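Local coordinates for protein exosome complex component Rrp41 (Archaeoglobus fulgidus, PDB 3M7N) that degrades RNA from the 3' end as the catalytic subunit of the archaeal exosome and probably can also synthesize heteromeric RNA tails, at residues M47-V52 / A134-C140; L141-S145 / M158-V162; I75-M81 / I123-V129; M187-F191 / A218-K223. The protein carries 1 engineered substitution. All blocks are in the same frame, centred on the assembly; numbering follows the deposited sequence.

Contact 1: residues M47-V52 / A134-C140. With nucleotides of chain L.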
loop_
_atom_site.group_PDB
_atom_site.type_symbol
_atom_site.label_atom_id
_atom_site.label_comp_id
_atom_site.label_asym_id
_atom_site.label_seq_id
_atom_site.Cartn_x
_atom_site.Cartn_y
_atom_site.Cartn_z
ATOM N N MET E 47 24.802 -26.143 5.006
ATOM C CA MET E 47 24.385 -27.014 6.081
ATOM C C MET E 47 23.668 -28.147 5.401
ATOM O O MET E 47 22.489 -28.028 5.055
ATOM C CB MET E 47 23.445 -26.261 7.005
ATOM C CG MET E 47 22.947 -27.023 8.190
ATOM S SD MET E 47 22.180 -25.903 9.366
ATOM C CE MET E 47 22.175 -26.899 10.866
ATOM N N GLY E 48 24.384 -29.242 5.182
ATOM C CA GLY E 48 23.878 -30.286 4.314
ATOM C C GLY E 48 23.710 -29.701 2.918
ATOM O O GLY E 48 24.592 -29.006 2.413
ATOM N N LYS E 49 22.567 -29.960 2.300
ATOM C CA LYS E 49 22.314 -29.439 0.970
ATOM C C LYS E 49 21.779 -28.023 0.990
ATOM O O LYS E 49 21.584 -27.426 -0.069
ATOM C CB LYS E 49 21.351 -30.342 0.209
ATOM C CG LYS E 49 21.938 -31.679 -0.153
ATOM C CD LYS E 49 20.950 -32.499 -0.968
ATOM C CE LYS E 49 21.413 -33.949 -1.065
ATOM N NZ LYS E 49 22.907 -34.031 -1.151
ATOM N N ASN E 50 21.535 -27.480 2.180
ATOM C CA ASN E 50 21.084 -26.097 2.283
ATOM C C ASN E 50 22.196 -25.189 1.853
ATOM O O ASN E 50 23.342 -25.392 2.244
ATOM C CB ASN E 50 20.695 -25.724 3.717
ATOM C CG ASN E 50 19.381 -26.343 4.147
ATOM O OD1 ASN E 50 18.321 -26.012 3.603
ATOM N ND2 ASN E 50 19.441 -27.256 5.125
ATOM N N LYS E 51 21.869 -24.185 1.048
ATOM C CA LYS E 51 22.842 -23.133 0.748
ATOM C C LYS E 51 22.176 -21.795 0.924
ATOM O O LYS E 51 21.263 -21.454 0.183
ATOM C CB LYS E 51 23.379 -23.257 -0.672
ATOM C CG LYS E 51 24.039 -24.578 -0.962
ATOM C CD LYS E 51 24.915 -24.488 -2.204
ATOM C CE LYS E 51 25.402 -25.872 -2.609
ATOM N NZ LYS E 51 26.223 -25.764 -3.826
ATOM N N VAL E 52 22.634 -21.033 1.904
ATOM C CA VAL E 52 21.958 -19.801 2.247
ATOM C C VAL E 52 22.945 -18.670 2.326
ATOM O O VAL E 52 24.141 -18.883 2.526
ATOM C CB VAL E 52 21.242 -19.911 3.615
ATOM C CG1 VAL E 52 20.398 -21.166 3.670
ATOM C CG2 VAL E 52 22.246 -19.904 4.745
ATOM N N ALA E 134 16.028 -29.823 4.218
ATOM C CA ALA E 134 15.440 -29.787 5.547
ATOM C C ALA E 134 16.270 -28.860 6.423
ATOM O O ALA E 134 17.483 -28.804 6.288
ATOM C CB ALA E 134 15.374 -31.194 6.146
ATOM N N GLY E 135 15.613 -28.121 7.306
ATOM C CA GLY E 135 16.311 -27.277 8.246
ATOM C C GLY E 135 16.754 -25.914 7.735
ATOM O O GLY E 135 17.501 -25.221 8.442
ATOM N N SER E 136 16.307 -25.508 6.543
ATOM C CA SER E 136 16.745 -24.214 5.985
ATOM C C SER E 136 16.540 -23.038 6.939
ATOM O O SER E 136 17.334 -22.096 6.951
ATOM C CB SER E 136 16.105 -23.905 4.623
ATOM O OG SER E 136 14.701 -23.751 4.702
ATOM N N ARG E 137 15.506 -23.097 7.766
ATOM C CA ARG E 137 15.313 -22.018 8.734
ATOM C C ARG E 137 16.433 -21.987 9.789
ATOM O O ARG E 137 16.840 -20.916 10.239
ATOM C CB ARG E 137 13.919 -22.062 9.369
ATOM C CG ARG E 137 13.845 -22.754 10.712
ATOM C CD ARG E 137 12.398 -22.926 11.135
ATOM N NE ARG E 137 11.619 -23.541 10.063
ATOM C CZ ARG E 137 10.296 -23.667 10.082
ATOM N NH1 ARG E 137 9.604 -23.232 11.127
ATOM N NH2 ARG E 137 9.666 -24.233 9.068
ATOM N N THR E 138 16.947 -23.161 10.165
ATOM C CA THR E 138 18.057 -23.234 11.127
ATOM C C THR E 138 19.361 -22.746 10.469
ATOM O O THR E 138 20.096 -21.947 11.047
ATOM C CB THR E 138 18.211 -24.654 11.765
ATOM O OG1 THR E 138 18.721 -25.594 10.806
ATOM C CG2 THR E 138 16.877 -25.160 12.288
ATOM N N ALA E 139 19.608 -23.196 9.242
ATOM C CA ALA E 139 20.700 -22.659 8.438
ATOM C C ALA E 139 20.692 -21.124 8.382
ATOM O O ALA E 139 21.718 -20.474 8.668
ATOM C CB ALA E 139 20.680 -23.246 7.057
ATOM N N CYS E 140 19.539 -20.533 8.061
ATOM C CA CYS E 140 19.458 -19.061 7.983
ATOM C C CYS E 140 19.737 -18.411 9.315
ATOM O O CYS E 140 20.442 -17.404 9.392
ATOM C CB CYS E 140 18.103 -18.596 7.425
ATOM S SG CYS E 140 17.848 -19.196 5.735
ATOM P P C L 6 9.673 -27.186 6.787
ATOM O OP1 C L 6 10.587 -27.389 7.937
ATOM O OP2 C L 6 8.590 -26.179 6.899
ATOM O "O5'" C L 6 10.546 -26.899 5.467
ATOM C "C5'" C L 6 11.641 -27.774 5.185
ATOM C "C4'" C L 6 11.901 -27.952 3.700
ATOM O "O4'" C L 6 10.680 -28.227 2.968
ATOM C "C3'" C L 6 12.441 -26.743 2.955
ATOM O "O3'" C L 6 13.784 -26.467 3.348
ATOM C "C2'" C L 6 12.326 -27.286 1.536
ATOM O "O2'" C L 6 13.316 -28.256 1.218
ATOM C "C1'" C L 6 10.942 -27.939 1.602
ATOM N N1 C L 6 9.896 -27.040 1.043
ATOM C C2 C L 6 9.734 -27.001 -0.343
ATOM O O2 C L 6 10.451 -27.721 -1.050
ATOM N N3 C L 6 8.793 -26.182 -0.872
ATOM C C4 C L 6 8.038 -25.426 -0.070
ATOM N N4 C L 6 7.121 -24.632 -0.646
ATOM C C5 C L 6 8.194 -25.456 1.352
ATOM C C6 C L 6 9.128 -26.266 1.861
#

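Contact 2: residues L141-S145 / M158-V162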
loop_
_atom_site.group_PDB
_atom_site.type_symbol
_atom_site.label_atom_id
_atom_site.label_comp_id
_atom_site.label_asym_id
_atom_site.label_seq_id
_atom_site.Cartn_x
_atom_site.Cartn_y
_atom_site.Cartn_z
ATOM N N LEU E 141 19.186 -18.970 10.380
ATOM C CA LEU E 141 19.441 -18.393 11.688
ATOM C C LEU E 141 20.941 -18.421 12.014
ATOM O O LEU E 141 21.481 -17.450 12.563
ATOM C CB LEU E 141 18.629 -19.097 12.773
ATOM C CG LEU E 141 17.162 -18.714 12.962
ATOM C CD1 LEU E 141 16.465 -19.696 13.930
ATOM C CD2 LEU E 141 17.042 -17.263 13.442
ATOM N N ASN E 142 21.623 -19.513 11.651
ATOM C CA ASN E 142 23.057 -19.576 11.918
ATOM C C ASN E 142 23.785 -18.548 11.089
ATOM O O ASN E 142 24.685 -17.869 11.587
ATOM C CB ASN E 142 23.654 -20.975 11.674
ATOM C CG ASN E 142 23.226 -21.974 12.718
ATOM O OD1 ASN E 142 23.244 -21.677 13.920
ATOM N ND2 ASN E 142 22.809 -23.158 12.271
ATOM N N ALA E 143 23.402 -18.443 9.820
ATOM C CA ALA E 143 24.067 -17.500 8.926
ATOM C C ALA E 143 23.792 -16.079 9.387
ATOM O O ALA E 143 24.689 -15.229 9.402
ATOM C CB ALA E 143 23.619 -17.708 7.499
ATOM N N ALA E 144 22.563 -15.823 9.822
ATOM C CA ALA E 144 22.224 -14.472 10.261
ATOM C C ALA E 144 23.021 -13.998 11.492
ATOM O O ALA E 144 23.428 -12.836 11.552
ATOM C CB ALA E 144 20.738 -14.340 10.487
ATOM N N SER E 145 23.251 -14.889 12.462
ATOM C CA SER E 145 24.010 -14.530 13.669
ATOM C C SER E 145 25.460 -14.239 13.319
ATOM O O SER E 145 26.084 -13.345 13.894
ATOM C CB SER E 145 23.925 -15.634 14.744
ATOM O OG SER E 145 24.423 -15.193 16.016
ATOM N N MET E 158 25.635 -15.210 21.035
ATOM C CA MET E 158 25.361 -15.696 19.711
ATOM C C MET E 158 24.097 -16.537 19.639
ATOM O O MET E 158 23.606 -17.049 20.642
ATOM C CB MET E 158 26.567 -16.484 19.208
ATOM C CG MET E 158 27.651 -15.575 18.625
ATOM S SD MET E 158 27.443 -15.607 16.849
ATOM C CE MET E 158 26.710 -17.241 16.747
ATOM N N ILE E 159 23.579 -16.678 18.434
ATOM C CA ILE E 159 22.390 -17.448 18.225
ATOM C C ILE E 159 22.810 -18.670 17.434
ATOM O O ILE E 159 23.464 -18.554 16.402
ATOM C CB ILE E 159 21.336 -16.619 17.443
ATOM C CG1 ILE E 159 20.682 -15.580 18.359
ATOM C CG2 ILE E 159 20.285 -17.511 16.852
ATOM C CD1 ILE E 159 19.875 -16.183 19.512
ATOM N N THR E 160 22.449 -19.846 17.919
ATOM C CA THR E 160 22.867 -21.058 17.253
ATOM C C THR E 160 21.669 -21.986 17.146
ATOM O O THR E 160 20.856 -22.096 18.068
ATOM C CB THR E 160 24.059 -21.740 18.008
ATOM O OG1 THR E 160 25.102 -20.779 18.243
ATOM C CG2 THR E 160 24.610 -22.924 17.206
ATOM N N SER E 161 21.558 -22.677 16.033
ATOM C CA SER E 161 20.298 -23.308 15.734
ATOM C C SER E 161 20.469 -24.667 15.064
ATOM O O SER E 161 21.305 -24.820 14.173
ATOM C CB SER E 161 19.473 -22.344 14.854
ATOM O OG SER E 161 18.290 -22.950 14.375
ATOM N N VAL E 162 19.678 -25.643 15.507
ATOM C CA VAL E 162 19.536 -26.923 14.826
ATOM C C VAL E 162 18.158 -27.500 15.110
ATOM O O VAL E 162 17.546 -27.183 16.125
ATOM C CB VAL E 162 20.485 -28.022 15.394
ATOM C CG1 VAL E 162 21.150 -28.804 14.269
ATOM C CG2 VAL E 162 21.472 -27.454 16.364
#

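Contact 3: residues I75-M81 / I123-V129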
loop_
_atom_site.group_PDB
_atom_site.type_symbol
_atom_site.label_atom_id
_atom_site.label_comp_id
_atom_site.label_asym_id
_atom_site.label_seq_id
_atom_site.Cartn_x
_atom_site.Cartn_y
_atom_site.Cartn_z
ATOM N N ILE E 75 13.913 -4.358 14.701
ATOM C CA ILE E 75 14.591 -5.418 13.979
ATOM C C ILE E 75 13.684 -5.974 12.903
ATOM O O ILE E 75 12.511 -6.218 13.138
ATOM C CB ILE E 75 14.966 -6.598 14.907
ATOM C CG1 ILE E 75 15.713 -6.101 16.142
ATOM C CG2 ILE E 75 15.760 -7.635 14.133
ATOM C CD1 ILE E 75 16.999 -5.429 15.820
ATOM N N ARG E 76 14.235 -6.192 11.720
ATOM C CA ARG E 76 13.461 -6.815 10.673
ATOM C C ARG E 76 14.256 -7.994 10.161
ATOM O O ARG E 76 15.483 -7.969 10.135
ATOM C CB ARG E 76 13.114 -5.797 9.578
ATOM C CG ARG E 76 12.406 -4.570 10.177
ATOM C CD ARG E 76 11.849 -3.637 9.152
ATOM N NE ARG E 76 12.775 -2.545 8.894
ATOM C CZ ARG E 76 12.564 -1.588 8.003
ATOM N NH1 ARG E 76 13.467 -0.634 7.840
ATOM N NH2 ARG E 76 11.449 -1.591 7.278
ATOM N N TYR E 77 13.556 -9.052 9.808
ATOM C CA TYR E 77 14.234 -10.235 9.377
ATOM C C TYR E 77 13.346 -10.764 8.304
ATOM O O TYR E 77 12.150 -10.910 8.496
ATOM C CB TYR E 77 14.361 -11.229 10.545
ATOM C CG TYR E 77 15.079 -12.520 10.243
ATOM C CD1 TYR E 77 16.326 -12.796 10.810
ATOM C CD2 TYR E 77 14.508 -13.479 9.425
ATOM C CE1 TYR E 77 16.994 -13.987 10.550
ATOM C CE2 TYR E 77 15.158 -14.664 9.164
ATOM C CZ TYR E 77 16.404 -14.918 9.741
ATOM O OH TYR E 77 17.051 -16.114 9.490
ATOM N N ARG E 78 13.936 -11.027 7.159
ATOM C CA ARG E 78 13.182 -11.545 6.049
ATOM C C ARG E 78 13.809 -12.836 5.578
ATOM O O ARG E 78 14.994 -12.887 5.258
ATOM C CB ARG E 78 13.148 -10.522 4.905
ATOM C CG ARG E 78 12.232 -10.938 3.773
ATOM C CD ARG E 78 12.103 -9.846 2.744
ATOM N NE ARG E 78 13.081 -9.978 1.673
ATOM C CZ ARG E 78 12.944 -10.818 0.653
ATOM N NH1 ARG E 78 13.873 -10.879 -0.302
ATOM N NH2 ARG E 78 11.873 -11.603 0.601
ATOM N N TYR E 79 12.993 -13.874 5.538
ATOM C CA TYR E 79 13.398 -15.173 5.071
ATOM C C TYR E 79 12.764 -15.370 3.711
ATOM O O TYR E 79 11.548 -15.254 3.552
ATOM C CB TYR E 79 12.903 -16.243 6.050
ATOM C CG TYR E 79 12.957 -17.664 5.535
ATOM C CD1 TYR E 79 14.020 -18.515 5.861
ATOM C CD2 TYR E 79 11.931 -18.173 4.751
ATOM C CE1 TYR E 79 14.054 -19.847 5.393
ATOM C CE2 TYR E 79 11.957 -19.486 4.289
ATOM C CZ TYR E 79 13.019 -20.318 4.614
ATOM O OH TYR E 79 13.021 -21.611 4.138
ATOM N N ASN E 80 13.587 -15.682 2.726
ATOM C CA ASN E 80 13.096 -15.764 1.369
ATOM C C ASN E 80 13.781 -16.873 0.598
ATOM O O ASN E 80 15.008 -16.995 0.610
ATOM C CB ASN E 80 13.274 -14.415 0.656
ATOM C CG ASN E 80 12.685 -14.417 -0.743
ATOM O OD1 ASN E 80 11.549 -14.844 -0.951
ATOM N ND2 ASN E 80 13.459 -13.956 -1.713
ATOM N N MET E 81 12.984 -17.691 -0.067
ATOM C CA MET E 81 13.529 -18.762 -0.864
ATOM C C MET E 81 13.532 -18.329 -2.329
ATOM O O MET E 81 12.539 -17.800 -2.828
ATOM C CB MET E 81 12.700 -20.034 -0.683
ATOM C CG MET E 81 12.347 -20.338 0.762
ATOM S SD MET E 81 11.407 -21.872 0.917
ATOM C CE MET E 81 12.627 -23.105 0.468
ATOM N N ILE E 123 17.680 -2.124 12.251
ATOM C CA ILE E 123 18.675 -3.098 11.878
ATOM C C ILE E 123 17.965 -4.157 11.076
ATOM O O ILE E 123 17.102 -4.864 11.605
ATOM C CB ILE E 123 19.333 -3.727 13.120
ATOM C CG1 ILE E 123 20.189 -2.679 13.835
ATOM C CG2 ILE E 123 20.156 -4.955 12.730
ATOM C CD1 ILE E 123 20.471 -3.012 15.280
ATOM N N ASP E 124 18.323 -4.265 9.804
ATOM C CA ASP E 124 17.622 -5.131 8.865
ATOM C C ASP E 124 18.415 -6.401 8.542
ATOM O O ASP E 124 19.621 -6.350 8.289
ATOM C CB ASP E 124 17.326 -4.368 7.563
ATOM C CG ASP E 124 16.386 -3.185 7.770
ATOM O OD1 ASP E 124 16.455 -2.230 6.969
ATOM O OD2 ASP E 124 15.583 -3.206 8.736
ATOM N N ILE E 125 17.723 -7.534 8.526
ATOM C CA ILE E 125 18.357 -8.820 8.305
ATOM C C ILE E 125 17.656 -9.574 7.191
ATOM O O ILE E 125 16.447 -9.857 7.255
ATOM C CB ILE E 125 18.353 -9.664 9.592
ATOM C CG1 ILE E 125 18.991 -8.864 10.726
ATOM C CG2 ILE E 125 19.103 -10.969 9.376
ATOM C CD1 ILE E 125 18.660 -9.386 12.105
ATOM N N PHE E 126 18.417 -9.898 6.160
ATOM C CA PHE E 126 17.855 -10.615 5.039
ATOM C C PHE E 126 18.579 -11.921 4.933
ATOM O O PHE E 126 19.801 -11.983 5.085
ATOM C CB PHE E 126 18.017 -9.823 3.733
ATOM C CG PHE E 126 17.359 -8.468 3.759
ATOM C CD1 PHE E 126 18.077 -7.342 4.126
ATOM C CD2 PHE E 126 16.016 -8.326 3.427
ATOM C CE1 PHE E 126 17.466 -6.089 4.168
ATOM C CE2 PHE E 126 15.398 -7.084 3.464
ATOM C CZ PHE E 126 16.125 -5.959 3.837
ATOM N N VAL E 127 17.834 -12.980 4.681
ATOM C CA VAL E 127 18.469 -14.245 4.442
ATOM C C VAL E 127 17.817 -14.887 3.243
ATOM O O VAL E 127 16.585 -14.912 3.127
ATOM C CB VAL E 127 18.413 -15.208 5.667
ATOM C CG1 VAL E 127 19.388 -16.336 5.429
ATOM C CG2 VAL E 127 18.794 -14.507 6.950
ATOM N N GLU E 128 18.649 -15.418 2.356
ATOM C CA GLU E 128 18.173 -15.980 1.109
ATOM C C GLU E 128 18.541 -17.441 0.992
ATOM O O GLU E 128 19.716 -17.805 1.068
ATOM C CB GLU E 128 18.785 -15.212 -0.057
ATOM C CG GLU E 128 17.849 -15.040 -1.227
ATOM C CD GLU E 128 16.735 -14.046 -0.937
ATOM O OE1 GLU E 128 16.997 -12.904 -0.491
ATOM O OE2 GLU E 128 15.578 -14.432 -1.146
ATOM N N VAL E 129 17.537 -18.283 0.805
ATOM C CA VAL E 129 17.791 -19.683 0.551
ATOM C C VAL E 129 18.055 -19.890 -0.938
ATOM O O VAL E 129 17.138 -19.860 -1.747
ATOM C CB VAL E 129 16.618 -20.580 1.011
ATOM C CG1 VAL E 129 16.966 -22.032 0.806
ATOM C CG2 VAL E 129 16.282 -20.320 2.466
#

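Contact 4: residues M187-F191 / A218-K223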
loop_
_atom_site.group_PDB
_atom_site.type_symbol
_atom_site.label_atom_id
_atom_site.label_comp_id
_atom_site.label_asym_id
_atom_site.label_seq_id
_atom_site.Cartn_x
_atom_site.Cartn_y
_atom_site.Cartn_z
ATOM N N MET E 187 11.678 -30.645 14.872
ATOM C CA MET E 187 11.700 -29.691 15.966
ATOM C C MET E 187 12.929 -28.776 15.960
ATOM O O MET E 187 13.939 -29.054 16.612
ATOM C CB MET E 187 11.576 -30.440 17.284
ATOM C CG MET E 187 11.451 -29.550 18.504
ATOM S SD MET E 187 11.200 -30.541 19.989
ATOM C CE MET E 187 11.212 -29.251 21.232
ATOM N N PRO E 188 12.833 -27.664 15.215
ATOM C CA PRO E 188 13.905 -26.665 15.169
ATOM C C PRO E 188 14.079 -25.954 16.506
ATOM O O PRO E 188 13.087 -25.645 17.150
ATOM C CB PRO E 188 13.421 -25.673 14.094
ATOM C CG PRO E 188 11.957 -25.947 13.920
ATOM C CD PRO E 188 11.794 -27.408 14.205
ATOM N N PHE E 189 15.329 -25.720 16.909
ATOM C CA PHE E 189 15.652 -24.908 18.089
ATOM C C PHE E 189 16.626 -23.823 17.676
ATOM O O PHE E 189 17.299 -23.936 16.652
ATOM C CB PHE E 189 16.405 -25.718 19.167
ATOM C CG PHE E 189 15.668 -26.907 19.683
ATOM C CD1 PHE E 189 15.631 -28.090 18.955
ATOM C CD2 PHE E 189 15.050 -26.867 20.925
ATOM C CE1 PHE E 189 14.971 -29.192 19.451
ATOM C CE2 PHE E 189 14.386 -27.975 21.423
ATOM C CZ PHE E 189 14.352 -29.137 20.685
ATOM N N ALA E 190 16.740 -22.794 18.506
ATOM C CA ALA E 190 17.907 -21.928 18.464
ATOM C C ALA E 190 18.150 -21.495 19.890
ATOM O O ALA E 190 17.201 -21.305 20.653
ATOM C CB ALA E 190 17.683 -20.735 17.574
ATOM N N PHE E 191 19.421 -21.346 20.248
ATOM C CA PHE E 191 19.785 -21.022 21.614
ATOM C C PHE E 191 20.641 -19.772 21.636
ATOM O O PHE E 191 21.327 -19.456 20.663
ATOM C CB PHE E 191 20.600 -22.166 22.257
ATOM C CG PHE E 191 19.956 -23.523 22.156
ATOM C CD1 PHE E 191 20.290 -24.383 21.124
ATOM C CD2 PHE E 191 19.036 -23.949 23.106
ATOM C CE1 PHE E 191 19.703 -25.639 21.025
ATOM C CE2 PHE E 191 18.454 -25.202 23.018
ATOM C CZ PHE E 191 18.790 -26.054 21.985
ATOM N N ALA E 218 15.140 -34.684 23.066
ATOM C CA ALA E 218 15.412 -33.887 21.866
ATOM C C ALA E 218 16.150 -32.603 22.235
ATOM O O ALA E 218 17.110 -32.215 21.561
ATOM C CB ALA E 218 14.123 -33.571 21.117
ATOM N N ILE E 219 15.722 -31.966 23.320
ATOM C CA ILE E 219 16.411 -30.781 23.812
ATOM C C ILE E 219 17.876 -31.081 24.120
ATOM O O ILE E 219 18.757 -30.282 23.797
ATOM C CB ILE E 219 15.765 -30.196 25.079
ATOM C CG1 ILE E 219 14.317 -29.813 24.827
ATOM C CG2 ILE E 219 16.510 -28.942 25.527
ATOM C CD1 ILE E 219 13.706 -29.073 26.002
ATOM N N GLU E 220 18.143 -32.226 24.747
ATOM C CA GLU E 220 19.533 -32.575 25.050
ATOM C C GLU E 220 20.339 -32.751 23.769
ATOM O O GLU E 220 21.443 -32.231 23.658
ATOM C CB GLU E 220 19.644 -33.829 25.941
ATOM C CG GLU E 220 19.085 -33.623 27.343
ATOM C CD GLU E 220 19.683 -32.414 28.024
ATOM O OE1 GLU E 220 18.914 -31.493 28.421
ATOM O OE2 GLU E 220 20.931 -32.385 28.155
ATOM N N LEU E 221 19.774 -33.478 22.810
ATOM C CA LEU E 221 20.436 -33.722 21.538
ATOM C C LEU E 221 20.753 -32.407 20.839
ATOM O O LEU E 221 21.880 -32.178 20.393
ATOM C CB LEU E 221 19.529 -34.534 20.639
ATOM C CG LEU E 221 20.085 -35.774 19.964
ATOM C CD1 LEU E 221 19.291 -36.019 18.702
ATOM C CD2 LEU E 221 21.572 -35.631 19.662
ATOM N N ALA E 222 19.756 -31.532 20.759
ATOM C CA ALA E 222 19.929 -30.268 20.053
ATOM C C ALA E 222 21.011 -29.399 20.693
ATOM O O ALA E 222 21.827 -28.811 19.985
ATOM C CB ALA E 222 18.605 -29.507 19.960
ATOM N N LYS E 223 21.020 -29.301 22.019
ATOM C CA LYS E 223 22.066 -28.525 22.692
ATOM C C LYS E 223 23.475 -29.002 22.295
ATOM O O LYS E 223 24.369 -28.211 21.966
ATOM C CB LYS E 223 21.884 -28.579 24.200
ATOM C CG LYS E 223 20.626 -27.893 24.669
ATOM C CD LYS E 223 20.646 -27.745 26.182
ATOM C CE LYS E 223 20.513 -29.109 26.846
ATOM N NZ LYS E 223 20.649 -29.036 28.319
#

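Contact 1: residues M47-V52 / A134-C140
A type II' beta turn from Met47 to Asn50 leads into strand 50-52, which runs 8.6 Å from the axis of the first helical turn, 136-140, at 38° to it. Gly48 takes a positive phi within the turn. Asn50 ties the two segments together: its ND2 donates to Ala134 O (2.8 Å) and also to Met47 O of its own turn (3.1 Å), while OD1 accepts the backbone NH of Asp133. Next to this polar link, Ala139 CB sits against Met47 SD (3.8 Å) and Val52 CG1 (4.0 Å), and Val52 CG1 also meets Cys140 SG at 3.8 Å. Gly135 is the N-cap residue, and Thr138 OG1 donates back to its O at 2.7 Å. Ser136 OG lies near both Tyr79 OH and O3' of cytidine C6 in the RNA (3.2 Å to O3'), and Arg137 NH2 comes within 3.1 Å of that nucleotide's OP2. The polar bonds of Asn50 are consistent with steadying the loop before the helix, where Ser136 approaches O3' and Arg137 the phosphate of C6.

Contact 2: residues L141-S145 / M158-V162
Asn142 lays its carboxamide against the backbone of Ser161 and binds it twice: OD1 accepts from Ser161 N at 2.9 Å, and ND2 donates to Ser161 O, also at 2.9 Å. One side chain thus satisfies both backbone groups of a strand residue, much as a neighbouring strand would. About one helical turn on, Ser145 OG accepts from Ile159 N (3.0 Å), with Met158 CE folded in close to the same oxygen at 3.2 Å. Leu141 CD1 touches Ser161 OG at 3.8 Å; that hydroxyl bonds to Phe189 O on the next strand. The segments run nearly antiparallel, at 164°, with their axes only 7.2 Å apart, close enough for Asn142 and Ser145 to reach the strand backbone. Met158, Thr160 and Val162 use their backbones to pair with strand 185-194, whereas Ile159 and Ser161 present theirs to the helix. Here helix 136-150, which follows the mixed sheet in the chain, packs on the antiparallel sheet holding strand 158-167, an alpha/beta arrangement belonging to the RNase PH fold.

Contact 3: residues I75-M81 / I123-V129
Strands 75-81 and 123-129 run parallel, 4.6 Å apart at their axes, in register from Ile75 opposite Ile123 to Met81 opposite Val129. Six backbone hydrogen bonds join them, among them Ile125 N to Arg76 O at 2.8 Å and Val129 N to Asn80 O at 2.8 Å. On the face lined by Ile75, Tyr77, Tyr79 and Met81, bumps on one strand settle between bumps on the other. Ile75 fits between Ile123 and Ile125, with CD1 4.0 Å from Ile123 CB and CG2 3.9 Å from Ile125 CD1. The ring of Tyr77 fills the next hollow, its CD1 3.6 Å from Ile125 CG2 and its CZ 3.7 Å from Val127 CG2, and Tyr79 CE1 reaches Val129 CG2 at 3.7 Å. Helices 96-110 and 136-150 cover this face; the former lies in the link between the two strands, making a beta-alpha-beta crossover. On the other face, Arg76 NE makes a salt bridge to Asp124 OD2 (2.9 Å), and the two residues also pair with Glu61 and Arg60 respectively. Arg78 sets NE beside the edge of the Phe126 ring, 3.8 Å from CD2. Beyond it, Val86 and Pro87 of the neighbouring exonuclease 2 subunit pack against Arg78 and Phe126, respectively.

Contact 4: residues M187-F191 / A218-K223
Both phenylalanines of strand 187-191 adopt the m rotamer at chi1, which carries their rings toward helix 218-223; chi2 of 79° (Phe189) and 95° (Phe191) sets how the faces are turned. This reach is needed because the axes are 9.4 Å apart, crossing at -54°, and no hydrogen bond spans the gap. Ala222 supplies the matching small residue: its CB lies over one face of the Phe189 ring, 3.9 Å from the centroid and 29° off the normal, a CH-pi contact, with CD1 only 3.4 Å from that methyl. The same CB meets Phe191 CZ at 4.0 Å. Ile219, m at chi1 and t at chi2, brings CG1 to 3.9 Å from Phe189 CE2. Met187 is fully extended, t at all three chi angles, and places SD 4.4 Å from Ala218 CB. Lys223 offers CG to Phe191 CZ at 3.7 Å, then turns at chi3 (m), and its NZ ends 3.0 Å from Glu220 OE1 in a salt bridge. The long helix 212-248 thus covers one face of the second sheet, where strand 185-194 lies between 158-167 and 197-207; on the other face, Pro188 and Ala190 touch helix 136-150.

Overall arrangement
Helix 136-150 connects the set: its start makes contact 1 and its next turn contact 2, with centres 11 Å apart. Contact 3 lies in the first sheet and meets both through Tyr77, Tyr79 and Val127; Ser136 OG and Tyr79 OH are 2.8 Å apart, probably hydrogen-bonded. Contact 4 belongs to the second sheet and is joined to contact 2 by Thr160 O and Phe191 N at 2.7 Å. Contacts 3 and 4 lie 22 Å apart, centre to centre, on opposite sides of the chain's centre and do not touch. The RNA in the active site meets contact 1 directly; the nearest atoms of contacts 3, 4 and 2 are about 4, 6 and 10 Å from it.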